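Local atomic coordinates of acetyl-CoA hydrolase/transferase family protein (Porphyromonas gingivalis, PDB entry 2NVV), a protein that probably transfers coenzyme A between an acyl-CoA and acetate, or hydrolyses acetyl-CoA, as a zinc-binding member of the acetyl-CoA hydrolase/transferase family. Residues D111-F116 and L145-R150; K41-A46 and A74-F79. All blocks are in the same frame, centred on the assembly; numbering follows the deposited sequence.

Interaction 1: D111-F116 and L145-R150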
loop_
_atom_site.group_PDB
_atom_site.type_symbol
_atom_site.label_atom_id
_atom_site.label_comp_id
_atom_site.label_asym_id
_atom_site.label_seq_id
_atom_site.Cartn_x
_atom_site.Cartn_y
_atom_site.Cartn_z
ATOM N N ASP A 111 -7.342 -9.757 10.463
ATOM C CA ASP A 111 -6.403 -10.862 10.316
ATOM C C ASP A 111 -6.438 -11.774 11.525
ATOM O O ASP A 111 -6.059 -12.942 11.446
ATOM C CB ASP A 111 -4.990 -10.326 10.084
ATOM C CG ASP A 111 -4.790 -9.824 8.667
ATOM O OD1 ASP A 111 -5.795 -9.664 7.946
ATOM O OD2 ASP A 111 -3.630 -9.583 8.270
ATOM N N LEU A 112 -6.883 -11.225 12.648
ATOM C CA LEU A 112 -7.006 -11.994 13.875
ATOM C C LEU A 112 -8.223 -12.880 13.681
ATOM O O LEU A 112 -8.200 -14.060 13.999
ATOM C CB LEU A 112 -7.213 -11.058 15.067
ATOM C CG LEU A 112 -5.935 -10.647 15.805
ATOM C CD1 LEU A 112 -6.220 -9.491 16.764
ATOM C CD2 LEU A 112 -5.385 -11.862 16.551
ATOM N N ARG A 113 -9.289 -12.295 13.142
ATOM C CA ARG A 113 -10.520 -13.019 12.889
ATOM C C ARG A 113 -10.297 -14.094 11.833
ATOM O O ARG A 113 -10.884 -15.168 11.911
ATOM C CB ARG A 113 -11.621 -12.050 12.449
ATOM C CG ARG A 113 -11.963 -10.989 13.489
ATOM C CD ARG A 113 -13.333 -10.387 13.232
ATOM N NE ARG A 113 -13.395 -9.681 11.953
ATOM C CZ ARG A 113 -13.095 -8.401 11.776
ATOM N NH1 ARG A 113 -13.185 -7.873 10.563
ATOM N NH2 ARG A 113 -12.720 -7.650 12.807
ATOM N N TYR A 114 -9.447 -13.804 10.852
ATOM C CA TYR A 114 -9.129 -14.753 9.783
ATOM C C TYR A 114 -8.337 -15.945 10.330
ATOM O O TYR A 114 -8.213 -16.973 9.671
ATOM C CB TYR A 114 -8.304 -14.072 8.676
ATOM C CG TYR A 114 -9.030 -12.962 7.950
ATOM C CD1 TYR A 114 -10.403 -12.777 8.115
ATOM C CD2 TYR A 114 -8.350 -12.107 7.077
ATOM C CE1 TYR A 114 -11.086 -11.762 7.429
ATOM C CE2 TYR A 114 -9.024 -11.095 6.387
ATOM C CZ TYR A 114 -10.391 -10.931 6.570
ATOM O OH TYR A 114 -11.069 -9.942 5.905
ATOM N N GLY A 115 -7.792 -15.784 11.532
ATOM C CA GLY A 115 -7.028 -16.838 12.165
ATOM C C GLY A 115 -5.552 -16.804 11.818
ATOM O O GLY A 115 -4.824 -17.761 12.121
ATOM N N PHE A 116 -5.103 -15.713 11.194
ATOM C CA PHE A 116 -3.703 -15.591 10.791
ATOM C C PHE A 116 -2.707 -15.673 11.945
ATOM O O PHE A 116 -1.600 -16.182 11.786
ATOM C CB PHE A 116 -3.497 -14.299 10.008
ATOM C CG PHE A 116 -4.169 -14.291 8.666
ATOM C CD1 PHE A 116 -4.812 -15.429 8.185
ATOM C CD2 PHE A 116 -4.168 -13.142 7.875
ATOM C CE1 PHE A 116 -5.446 -15.422 6.936
ATOM C CE2 PHE A 116 -4.801 -13.128 6.619
ATOM C CZ PHE A 116 -5.441 -14.274 6.155
ATOM N N LEU A 145 -9.980 -3.284 20.497
ATOM C CA LEU A 145 -10.875 -3.670 21.574
ATOM C C LEU A 145 -11.973 -4.656 21.203
ATOM O O LEU A 145 -12.012 -5.769 21.723
ATOM C CB LEU A 145 -11.518 -2.421 22.183
ATOM C CG LEU A 145 -12.616 -2.636 23.236
ATOM C CD1 LEU A 145 -12.002 -2.946 24.587
ATOM C CD2 LEU A 145 -13.466 -1.389 23.344
ATOM N N PRO A 146 -12.890 -4.263 20.301
ATOM C CA PRO A 146 -13.959 -5.200 19.942
ATOM C C PRO A 146 -13.514 -6.582 19.483
ATOM O O PRO A 146 -14.183 -7.576 19.764
ATOM C CB PRO A 146 -14.753 -4.436 18.875
ATOM C CG PRO A 146 -13.772 -3.446 18.321
ATOM C CD PRO A 146 -13.015 -3.007 19.539
ATOM N N THR A 147 -12.380 -6.655 18.801
ATOM C CA THR A 147 -11.900 -7.934 18.319
ATOM C C THR A 147 -11.309 -8.798 19.431
ATOM O O THR A 147 -11.573 -9.998 19.475
ATOM C CB THR A 147 -10.864 -7.744 17.201
ATOM O OG1 THR A 147 -11.437 -6.930 16.168
ATOM C CG2 THR A 147 -10.445 -9.095 16.613
ATOM N N ILE A 148 -10.522 -8.205 20.329
ATOM C CA ILE A 148 -9.933 -8.993 21.406
ATOM C C ILE A 148 -10.994 -9.472 22.401
ATOM O O ILE A 148 -10.864 -10.542 22.989
ATOM C CB ILE A 148 -8.798 -8.212 22.169
ATOM C CG1 ILE A 148 -9.302 -6.870 22.676
ATOM C CG2 ILE A 148 -7.610 -8.003 21.255
ATOM C CD1 ILE A 148 -8.247 -6.077 23.406
ATOM N N CYS A 149 -12.042 -8.677 22.584
ATOM C CA CYS A 149 -13.126 -9.036 23.489
ATOM C C CYS A 149 -13.951 -10.173 22.905
ATOM O O CYS A 149 -14.476 -11.022 23.638
ATOM C CB CYS A 149 -14.034 -7.838 23.739
ATOM S SG CYS A 149 -13.365 -6.601 24.873
ATOM N N ARG A 150 -14.060 -10.186 21.582
ATOM C CA ARG A 150 -14.818 -11.213 20.891
ATOM C C ARG A 150 -14.069 -12.541 20.865
ATOM O O ARG A 150 -14.639 -13.590 21.176
ATOM C CB ARG A 150 -15.110 -10.780 19.450
ATOM C CG ARG A 150 -15.789 -11.860 18.645
ATOM C CD ARG A 150 -15.372 -11.859 17.182
ATOM N NE ARG A 150 -16.263 -11.057 16.345
ATOM C CZ ARG A 150 -16.704 -11.447 15.151
ATOM N NH1 ARG A 150 -16.337 -12.630 14.662
ATOM N NH2 ARG A 150 -17.500 -10.652 14.438
#
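Apolar contact between helix 108-113 and helix 145-151 centres on the methyl of Thr147, whose CG2 lies 4.0 Å from Arg113 CG and 4.1 Å from Leu112 CB. Arg113 therefore begins as a hydrocarbon chain packed against a neighbour and turns polar only further out. A bend at its third torsion (chi3 -63°) carries the guanidinium round so that Thr147 OG1 faces its edge, near the plane, with Arg113 NH2 3.7 Å from Thr147 OG1. That pair is long; the threonine hydroxyl is instead hydrogen-bonded to Glu175, which also forms a salt bridge with Arg113 NH2.

The arginines meet side chain over face: Arg113 CD sits above the centre of the Arg150 guanidinium, 4.0 Å from Arg150 CZ, while the two guanidinium planes are inclined at 43°. Their like charges are probably offset by the acids around them: Glu175 receives both arginines, and Asp178 and Glu334 take further bonds from Arg113.

Beyond the contact, Gly115, at positive phi (89°), is where the chain leaves helical geometry after helix 108-113, with Gly115 N bonded to Leu112 O and Phe116 N to Asp111 O. The ensemble is a helix-helix contact bridged by one shared acid, Glu175, beside a Schellman motif, in the N-terminal parallel alpha/beta domain.

Interaction 2: K41-A46 and A74-F79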
loop_
_atom_site.group_PDB
_atom_site.type_symbol
_atom_site.label_atom_id
_atom_site.label_comp_id
_atom_site.label_asym_id
_atom_site.label_seq_id
_atom_site.Cartn_x
_atom_site.Cartn_y
_atom_site.Cartn_z
ATOM N N LYS A 41 5.335 -9.308 37.790
ATOM C CA LYS A 41 5.832 -9.826 39.071
ATOM C C LYS A 41 5.771 -11.347 38.978
ATOM O O LYS A 41 6.760 -12.057 39.191
ATOM C CB LYS A 41 4.931 -9.390 40.224
ATOM C CG LYS A 41 4.568 -7.919 40.263
ATOM C CD LYS A 41 5.652 -7.070 40.892
ATOM C CE LYS A 41 5.149 -5.639 41.080
ATOM N NZ LYS A 41 6.199 -4.746 41.642
ATOM N N ARG A 42 4.573 -11.819 38.657
ATOM C CA ARG A 42 4.262 -13.228 38.518
ATOM C C ARG A 42 5.214 -13.908 37.541
ATOM O O ARG A 42 5.662 -15.026 37.776
ATOM C CB ARG A 42 2.817 -13.338 38.043
ATOM C CG ARG A 42 2.240 -14.713 37.901
ATOM C CD ARG A 42 0.807 -14.586 37.402
ATOM N NE ARG A 42 0.238 -15.867 36.995
ATOM C CZ ARG A 42 -0.044 -16.851 37.834
ATOM N NH1 ARG A 42 0.192 -16.700 39.130
ATOM N NH2 ARG A 42 -0.573 -17.979 37.377
ATOM N N ALA A 43 5.534 -13.219 36.451
ATOM C CA ALA A 43 6.425 -13.753 35.429
ATOM C C ALA A 43 7.837 -13.888 35.966
ATOM O O ALA A 43 8.501 -14.896 35.746
ATOM C CB ALA A 43 6.418 -12.840 34.203
ATOM N N ILE A 44 8.293 -12.853 36.665
ATOM C CA ILE A 44 9.631 -12.842 37.238
ATOM C C ILE A 44 9.762 -13.917 38.308
ATOM O O ILE A 44 10.776 -14.607 38.382
ATOM C CB ILE A 44 9.962 -11.462 37.858
ATOM C CG1 ILE A 44 10.046 -10.402 36.751
ATOM C CG2 ILE A 44 11.276 -11.536 38.633
ATOM C CD1 ILE A 44 10.303 -8.988 37.244
ATOM N N ALA A 45 8.731 -14.061 39.133
ATOM C CA ALA A 45 8.744 -15.055 40.195
ATOM C C ALA A 45 8.866 -16.462 39.612
ATOM O O ALA A 45 9.370 -17.375 40.268
ATOM C CB ALA A 45 7.482 -14.940 41.027
ATOM N N ALA A 46 8.395 -16.637 38.382
ATOM C CA ALA A 46 8.477 -17.928 37.714
ATOM C C ALA A 46 9.883 -18.128 37.149
ATOM O O ALA A 46 10.441 -19.220 37.218
ATOM C CB ALA A 46 7.452 -18.002 36.597
ATOM N N ALA A 74 10.616 -7.502 32.538
ATOM C CA ALA A 74 10.353 -8.820 33.116
ATOM C C ALA A 74 10.779 -9.930 32.159
ATOM O O ALA A 74 10.772 -11.107 32.522
ATOM C CB ALA A 74 8.871 -8.963 33.436
ATOM N N ASP A 75 11.151 -9.554 30.941
ATOM C CA ASP A 75 11.568 -10.521 29.932
ATOM C C ASP A 75 10.479 -11.589 29.779
ATOM O O ASP A 75 10.745 -12.779 29.805
ATOM C CB ASP A 75 12.907 -11.156 30.338
ATOM C CG ASP A 75 13.509 -12.032 29.233
ATOM O OD1 ASP A 75 13.204 -11.800 28.042
ATOM O OD2 ASP A 75 14.296 -12.949 29.558
ATOM N N ALA A 76 9.241 -11.135 29.610
ATOM C CA ALA A 76 8.103 -12.040 29.482
ATOM C C ALA A 76 7.365 -11.824 28.181
ATOM O O ALA A 76 6.171 -12.084 28.095
ATOM C CB ALA A 76 7.140 -11.841 30.670
ATOM N N VAL A 77 8.075 -11.355 27.167
ATOM C CA VAL A 77 7.456 -11.100 25.873
ATOM C C VAL A 77 7.846 -12.181 24.876
ATOM O O VAL A 77 8.972 -12.166 24.381
ATOM C CB VAL A 77 7.920 -9.736 25.292
ATOM C CG1 VAL A 77 7.197 -9.450 23.999
ATOM C CG2 VAL A 77 7.698 -8.630 26.299
ATOM N N LYS A 78 6.941 -13.107 24.565
ATOM C CA LYS A 78 7.292 -14.147 23.598
ATOM C C LYS A 78 7.214 -13.560 22.190
ATOM O O LYS A 78 8.037 -13.872 21.329
ATOM C CB LYS A 78 6.384 -15.383 23.735
ATOM C CG LYS A 78 5.026 -15.294 23.073
ATOM C CD LYS A 78 4.337 -16.675 23.040
ATOM C CE LYS A 78 5.212 -17.710 22.340
ATOM N NZ LYS A 78 4.524 -19.029 22.147
ATOM N N PHE A 79 6.220 -12.712 21.956
ATOM C CA PHE A 79 6.086 -12.042 20.669
ATOM C C PHE A 79 5.209 -10.814 20.853
ATOM O O PHE A 79 4.343 -10.787 21.725
ATOM C CB PHE A 79 5.535 -12.991 19.585
ATOM C CG PHE A 79 4.040 -13.190 19.621
ATOM C CD1 PHE A 79 3.174 -12.155 19.268
ATOM C CD2 PHE A 79 3.500 -14.432 19.975
ATOM C CE1 PHE A 79 1.793 -12.339 19.259
ATOM C CE2 PHE A 79 2.118 -14.636 19.974
ATOM C CZ PHE A 79 1.258 -13.577 19.611
#
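With CG1 of Ile44 anti to its carbonyl carbon (chi1 -66°) and the chain extended to CD1 (chi2 177°), this side chain reaches alongside Ala74, although its first bond does not head directly there. Ile44 CG1 comes to 3.8 Å from Ala74 CB, and Ile44 CD1 to 4.1 Å from the same methyl. The branch thus lies along the alanine, touching its CB and CA with two successive carbons.

One residue earlier on the helix, Ala43 CB faces Ala76 CB at 3.7 Å, methyl against methyl. Two such short side chains let the backbones draw near, with Ala43 CA 6.4 Å from Ala76 CA. Between the two alanines of 74-79, Asp75 takes positive phi (54°) in a Schellman motif that ends helix 65-73. This reversal sets Ala74 and Ala76 side by side with both CB atoms toward helix 35-47, while the Asp75 side chain takes no part in the contact.

The contact joins helix 35-47 to the turn between helix 65-73 and strand 77-81. Phe53, on the loop leading into strand 55-58, also packs on Ala43 and Ala46. Backbone hydrogen bonds of Ala76 and Lys78 with Ile55 align the following chain with that neighbouring strand of the parallel sheet.

Both contacts belong to the N-terminal alpha/beta domain, yet they share no helix or strand; their centres lie about 24 Å apart and their nearest atoms about 8 Å. Interaction 2 is mostly buried and wholly apolar, built from small methyls and one isoleucine whose residue is exposed at the margin. Interaction 1 grades from buried Leu112 and Thr147 outward to exposed Arg150, so its chemistry changes from methyl packing to arginine-acid bridging. They also differ in company: segment 111-116 of interaction 1 also meets the second subunit, Tyr114 stacking on Tyr387 of that subunit, whereas interaction 2 is untouched by another chain. Within one domain, then, a buried helix-to-turn contact is made of methyls, while a partly exposed helix pair adds charge.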